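Local coordinates for uncharacterized protein (Mycobacterium smegmatis, PDB 4TMD) that is of unknown function but belongs to the DUF5642 family of the Mog1p/PsbP clan and is probably a secreted or membrane-anchored lipoprotein, at residues A[77-82]-A[175-180]. Numbering follows the deposited sequence.
Sequences EGNRFI and AKVDTE
The edge of the F81 ring, not a face, meets segment 175-180: the backbone O of D178 lies near the ring plane, 3.7 Å from CE1, while CB of D178 approaches CZ. The D178 carboxylate plane stands 71° from the ring, crossing obliquely. Beside them lies the flat amide of N79, buried at the start of its strand. Its CG lies beside the backbone N (chi1 -73°), which points the amide at the incoming chain. OD1 accepts the backbone N-H of D178 at 2.8 Å, nearly straight (171°) and in the carbonyl plane. ND2 spends its hydrogens on two backbone carbonyls, O of G78 at 2.8 Å and, more loosely, O of K176 at 3.3 Å, reaching both from above their carbonyl planes. Three bonds thus fix the amide's rotation. A water extends the link, donating to O of G78 and accepting from N of A175, whose CB packs against G78. D178 then serves as N-cap, its OD1 taking the N-H of R181, and R181 and L185 also touch F81. One asparagine thereby mimics a backbone partner, tying a β-hairpin to the loop that leads into the C-terminal helix packed across the antiparallel sheet of this α+β fold.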
loop_
_atom_site.group_PDB
_atom_site.type_symbol
_atom_site.label_atom_id
_atom_site.label_comp_id
_atom_site.label_asym_id
_atom_site.label_seq_id
_atom_site.Cartn_x
_atom_site.Cartn_y
_atom_site.Cartn_z
ATOM N N GLU A 77 -11.870 14.706 -0.393
ATOM C CA GLU A 77 -12.700 14.143 -1.456
ATOM C C GLU A 77 -13.154 12.715 -1.108
ATOM O O GLU A 77 -13.244 11.857 -1.979
ATOM C CB GLU A 77 -11.951 14.149 -2.798
ATOM C CG GLU A 77 -11.629 15.541 -3.371
ATOM C CD GLU A 77 -12.829 16.221 -4.036
ATOM O OE1 GLU A 77 -13.808 15.519 -4.381
ATOM O OE2 GLU A 77 -12.790 17.462 -4.218
ATOM N N GLY A 78 -13.402 12.458 0.169
ATOM C CA GLY A 78 -13.916 11.169 0.595
ATOM C C GLY A 78 -12.900 10.040 0.603
ATOM O O GLY A 78 -13.257 8.878 0.817
ATOM N N ASN A 79 -11.636 10.372 0.351
ATOM C CA ASN A 79 -10.559 9.379 0.348
ATOM C C ASN A 79 -9.447 9.732 1.311
ATOM O O ASN A 79 -9.263 10.889 1.651
ATOM C CB ASN A 79 -9.937 9.241 -1.040
ATOM C CG ASN A 79 -10.826 8.527 -2.023
ATOM O OD1 ASN A 79 -10.429 8.307 -3.160
ATOM N ND2 ASN A 79 -12.033 8.164 -1.601
ATOM N N ARG A 80 -8.690 8.719 1.714
ATOM C CA ARG A 80 -7.397 8.906 2.342
ATOM C C ARG A 80 -6.317 8.266 1.457
ATOM O O ARG A 80 -6.472 7.126 1.004
ATOM C CB ARG A 80 -7.379 8.287 3.735
ATOM C CG ARG A 80 -6.000 8.228 4.457
ATOM C CD ARG A 80 -6.198 7.460 5.772
ATOM N NE ARG A 80 -4.973 7.132 6.494
ATOM C CZ ARG A 80 -4.945 6.735 7.768
ATOM N NH1 ARG A 80 -6.075 6.631 8.458
ATOM N NH2 ARG A 80 -3.791 6.453 8.363
ATOM N N PHE A 81 -5.232 9.004 1.228
ATOM C CA PHE A 81 -4.052 8.488 0.529
ATOM C C PHE A 81 -2.855 8.523 1.448
ATOM O O PHE A 81 -2.575 9.554 2.057
ATOM C CB PHE A 81 -3.749 9.310 -0.733
ATOM C CG PHE A 81 -4.879 9.351 -1.699
ATOM C CD1 PHE A 81 -5.027 8.361 -2.660
ATOM C CD2 PHE A 81 -5.822 10.374 -1.634
ATOM C CE1 PHE A 81 -6.090 8.391 -3.540
ATOM C CE2 PHE A 81 -6.893 10.402 -2.509
ATOM C CZ PHE A 81 -7.030 9.410 -3.468
ATOM N N ILE A 82 -2.161 7.399 1.569
ATOM C CA ILE A 82 -0.895 7.367 2.302
ATOM C C ILE A 82 0.233 6.983 1.362
ATOM O O ILE A 82 0.195 5.912 0.753
ATOM C CB ILE A 82 -0.929 6.369 3.456
ATOM C CG1 ILE A 82 -2.074 6.701 4.406
ATOM C CG2 ILE A 82 0.439 6.357 4.199
ATOM C CD1 ILE A 82 -2.295 5.658 5.460
ATOM N N ALA A 175 -17.494 7.196 -0.300
ATOM C CA ALA A 175 -17.101 7.563 -1.643
ATOM C C ALA A 175 -16.330 6.417 -2.263
ATOM O O ALA A 175 -15.771 5.576 -1.553
ATOM C CB ALA A 175 -16.257 8.837 -1.636
ATOM N N LYS A 176 -16.312 6.392 -3.588
ATOM C CA LYS A 176 -15.479 5.479 -4.354
ATOM C C LYS A 176 -14.016 5.909 -4.235
ATOM O O LYS A 176 -13.730 7.103 -4.181
ATOM C CB LYS A 176 -15.915 5.490 -5.812
ATOM C CG LYS A 176 -15.535 4.272 -6.610
ATOM C CD LYS A 176 -16.071 4.379 -8.036
ATOM C CE LYS A 176 -15.819 3.081 -8.811
ATOM N NZ LYS A 176 -17.043 2.227 -8.961
ATOM N N VAL A 177 -13.097 4.946 -4.198
ATOM C CA VAL A 177 -11.668 5.257 -4.215
ATOM C C VAL A 177 -11.214 5.772 -5.588
ATOM O O VAL A 177 -11.518 5.156 -6.608
ATOM C CB VAL A 177 -10.816 4.016 -3.852
ATOM C CG1 VAL A 177 -9.328 4.352 -3.924
ATOM C CG2 VAL A 177 -11.183 3.488 -2.470
ATOM N N ASP A 178 -10.481 6.888 -5.602
ATOM C CA ASP A 178 -9.840 7.408 -6.821
ATOM C C ASP A 178 -8.539 6.625 -7.081
ATOM O O ASP A 178 -7.457 7.068 -6.692
ATOM C CB ASP A 178 -9.544 8.911 -6.673
ATOM C CG ASP A 178 -9.122 9.573 -7.977
ATOM O OD1 ASP A 178 -8.716 8.867 -8.930
ATOM O OD2 ASP A 178 -9.196 10.824 -8.043
ATOM N N THR A 179 -8.651 5.464 -7.728
ATOM C CA THR A 179 -7.490 4.610 -7.988
ATOM C C THR A 179 -6.568 5.219 -9.027
ATOM O O THR A 179 -5.375 4.938 -9.053
ATOM C CB THR A 179 -7.902 3.207 -8.474
ATOM O OG1 THR A 179 -8.621 3.325 -9.704
ATOM C CG2 THR A 179 -8.785 2.491 -7.427
ATOM N N GLU A 180 -7.132 6.028 -9.913
ATOM C CA GLU A 180 -6.322 6.749 -10.883
ATOM C C GLU A 180 -5.316 7.646 -10.152
ATOM O O GLU A 180 -4.127 7.641 -10.453
ATOM C CB GLU A 180 -7.215 7.579 -11.814
ATOM C CG GLU A 180 -6.444 8.298 -12.903
ATOM C CD GLU A 180 -7.341 9.150 -13.781
ATOM O OE1 GLU A 180 -8.201 9.882 -13.236
ATOM O OE2 GLU A 180 -7.185 9.083 -15.015
HETATM O O HOH W 1 -15.625 8.101 1.912
#